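Local coordinates for maleylpyruvate isomerase (Ralstonia sp., PDB 2V6K), which catalyses the glutathione-dependent isomerisation of maleylpyruvate to fumarylpyruvate in naphthalene degradation, working as a homodimeric zeta-class glutathione S-transferase, at residues A[139-144]-A[184-189]. Numbering follows the deposited sequence.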
loop_
_atom_site.group_PDB
_atom_site.type_symbol
_atom_site.label_atom_id
_atom_site.label_comp_id
_atom_site.label_asym_id
_atom_site.label_seq_id
_atom_site.Cartn_x
_atom_site.Cartn_y
_atom_site.Cartn_z
ATOM N N GLY A 139 8.227 1.120 -10.936
ATOM C CA GLY A 139 8.468 0.630 -9.581
ATOM C C GLY A 139 9.770 -0.134 -9.460
ATOM O O GLY A 139 10.507 0.049 -8.492
ATOM N N PHE A 140 10.050 -0.989 -10.440
ATOM C CA PHE A 140 11.303 -1.742 -10.460
ATOM C C PHE A 140 12.520 -0.837 -10.676
ATOM O O PHE A 140 13.583 -1.111 -10.130
ATOM C CB PHE A 140 11.256 -2.857 -11.505
ATOM C CG PHE A 140 10.528 -4.106 -11.057
ATOM C CD1 PHE A 140 9.811 -4.157 -9.856
ATOM C CD2 PHE A 140 10.551 -5.236 -11.862
ATOM C CE1 PHE A 140 9.149 -5.323 -9.468
ATOM C CE2 PHE A 140 9.900 -6.409 -11.483
ATOM C CZ PHE A 140 9.191 -6.451 -10.289
ATOM N N ASP A 141 12.381 0.238 -11.456
ATOM C CA ASP A 141 13.472 1.218 -11.560
ATOM C C ASP A 141 13.892 1.675 -10.161
ATOM O O ASP A 141 15.084 1.706 -9.841
ATOM C CB ASP A 141 13.072 2.449 -12.385
ATOM C CG ASP A 141 13.009 2.186 -13.878
ATOM O OD1 ASP A 141 13.533 1.163 -14.360
ATOM O OD2 ASP A 141 12.416 3.036 -14.582
ATOM N N ALA A 142 12.908 2.025 -9.336
ATOM C CA ALA A 142 13.178 2.529 -7.993
ATOM C C ALA A 142 13.702 1.437 -7.069
ATOM O O ALA A 142 14.671 1.655 -6.344
ATOM C CB ALA A 142 11.934 3.176 -7.405
ATOM N N TYR A 143 13.054 0.271 -7.091
ATOM C CA TYR A 143 13.438 -0.851 -6.238
ATOM C C TYR A 143 14.879 -1.266 -6.547
ATOM O O TYR A 143 15.702 -1.424 -5.632
ATOM C CB TYR A 143 12.464 -2.012 -6.466
ATOM C CG TYR A 143 12.396 -3.054 -5.379
ATOM C CD1 TYR A 143 11.270 -3.171 -4.579
ATOM C CD2 TYR A 143 13.445 -3.951 -5.173
ATOM C CE1 TYR A 143 11.184 -4.143 -3.597
ATOM C CE2 TYR A 143 13.373 -4.924 -4.179
ATOM C CZ TYR A 143 12.234 -5.008 -3.395
ATOM O OH TYR A 143 12.134 -5.961 -2.409
ATOM N N GLU A 144 15.182 -1.427 -7.834
ATOM C CA GLU A 144 16.529 -1.773 -8.294
ATOM C C GLU A 144 17.569 -0.755 -7.834
ATOM O O GLU A 144 18.658 -1.132 -7.381
ATOM C CB GLU A 144 16.537 -1.879 -9.821
ATOM C CG GLU A 144 17.870 -2.285 -10.432
ATOM C CD GLU A 144 18.140 -3.780 -10.383
ATOM O OE1 GLU A 144 17.261 -4.564 -9.959
ATOM O OE2 GLU A 144 19.253 -4.166 -10.793
ATOM N N THR A 184 15.470 -7.353 -18.191
ATOM C CA THR A 184 16.906 -7.133 -18.371
ATOM C C THR A 184 17.453 -5.958 -17.539
ATOM O O THR A 184 18.531 -6.078 -16.964
ATOM C CB THR A 184 17.289 -6.966 -19.859
ATOM O OG1 THR A 184 16.713 -8.031 -20.619
ATOM C CG2 THR A 184 18.812 -6.994 -20.040
ATOM N N PRO A 185 16.732 -4.814 -17.485
ATOM C CA PRO A 185 17.264 -3.684 -16.712
ATOM C C PRO A 185 17.387 -3.877 -15.202
ATOM O O PRO A 185 17.920 -2.994 -14.525
ATOM C CB PRO A 185 16.255 -2.564 -16.994
ATOM C CG PRO A 185 15.618 -2.954 -18.283
ATOM C CD PRO A 185 15.485 -4.436 -18.177
ATOM N N TYR A 186 16.907 -5.005 -14.683
ATOM C CA TYR A 186 16.836 -5.217 -13.232
ATOM C C TYR A 186 17.606 -6.454 -12.779
ATOM O O TYR A 186 17.018 -7.384 -12.234
ATOM C CB TYR A 186 15.368 -5.281 -12.776
ATOM C CG TYR A 186 14.526 -4.222 -13.437
ATOM C CD1 TYR A 186 14.715 -2.879 -13.139
ATOM C CD2 TYR A 186 13.562 -4.560 -14.384
ATOM C CE1 TYR A 186 13.980 -1.896 -13.760
ATOM C CE2 TYR A 186 12.807 -3.574 -15.011
ATOM C CZ TYR A 186 13.026 -2.248 -14.689
ATOM O OH TYR A 186 12.294 -1.254 -15.296
ATOM N N PRO A 187 18.935 -6.469 -12.988
ATOM C CA PRO A 187 19.698 -7.655 -12.612
ATOM C C PRO A 187 19.691 -7.956 -11.116
ATOM O O PRO A 187 19.754 -9.122 -10.732
ATOM C CB PRO A 187 21.118 -7.320 -13.080
ATOM C CG PRO A 187 21.165 -5.824 -13.091
ATOM C CD PRO A 187 19.803 -5.430 -13.568
ATOM N N LEU A 188 19.617 -6.923 -10.283
ATOM C CA LEU A 188 19.648 -7.146 -8.842
ATOM C C LEU A 188 18.341 -7.777 -8.388
ATOM O O LEU A 188 18.345 -8.732 -7.607
ATOM C CB LEU A 188 19.975 -5.860 -8.079
ATOM C CG LEU A 188 21.314 -5.186 -8.438
ATOM C CD1 LEU A 188 21.499 -3.899 -7.653
ATOM C CD2 LEU A 188 22.520 -6.110 -8.247
ATOM N N ILE A 189 17.229 -7.274 -8.916
ATOM C CA ILE A 189 15.925 -7.881 -8.686
ATOM C C ILE A 189 15.903 -9.324 -9.195
ATOM O O ILE A 189 15.432 -10.225 -8.494
ATOM C CB ILE A 189 14.801 -7.032 -9.333
ATOM C CG1 ILE A 189 14.544 -5.779 -8.486
ATOM C CG2 ILE A 189 13.516 -7.836 -9.506
ATOM C CD1 ILE A 189 13.592 -4.771 -9.130
#
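E144, on helix 125-149, and Y186, just before helix 187-196, bring the two backbones together, their CA atoms 6.0 Å apart. Segment 139-144 is helical throughout; 184-189 is a turn running into the first residues of its helix, with Y186 as N-cap residue and P187, which has no N-H to leave unpaired, in the first turn.

The side chain of Y186, at the N-cap position, has no short polar group to reach the first N-H groups; E144 reaches across from the other helix and meets two of them instead. Its CG stands anti to the backbone N, and a bend at chi2 (81°) turns the chain toward the helix start. Each carboxylate oxygen then offers its syn lone pair to one N-H. OE1 of E144 accepts from I189 N at 2.9 Å. OE2 accepts from L188 N at 2.8 Å, and both bonds are fairly straight. Glutamate has the reach and the paired oxygens for this forked grip.

The Y186 ring lies between F140 CB on one face, 3.6 Å from the ring centroid, and its neighbour P185 CB on the other. F140 also turns its ring edge toward the Y186 face, the planes 78° apart. At the far end Y186 OH donates to D141 OD1 (2.9 Å), meeting it from above the carboxylate plane; D141 itself is exposed. Deeper in, the CG1-CD1 arm of I189 touches two rings, CD1 over a face of F140 and CG1 beside Y143 CD2 at 3.9 Å. V173 of helix 164-178 also meets I189, and Y143 OH is hydrogen-bonded to S157 OG.

Two helices of the all-helical GST C-terminal domain are thus joined by aromatic packing and a pair of carboxylate-to-backbone hydrogen bonds at the helix start, where the positive end of the helix dipole should favour the carboxylate's negative charge.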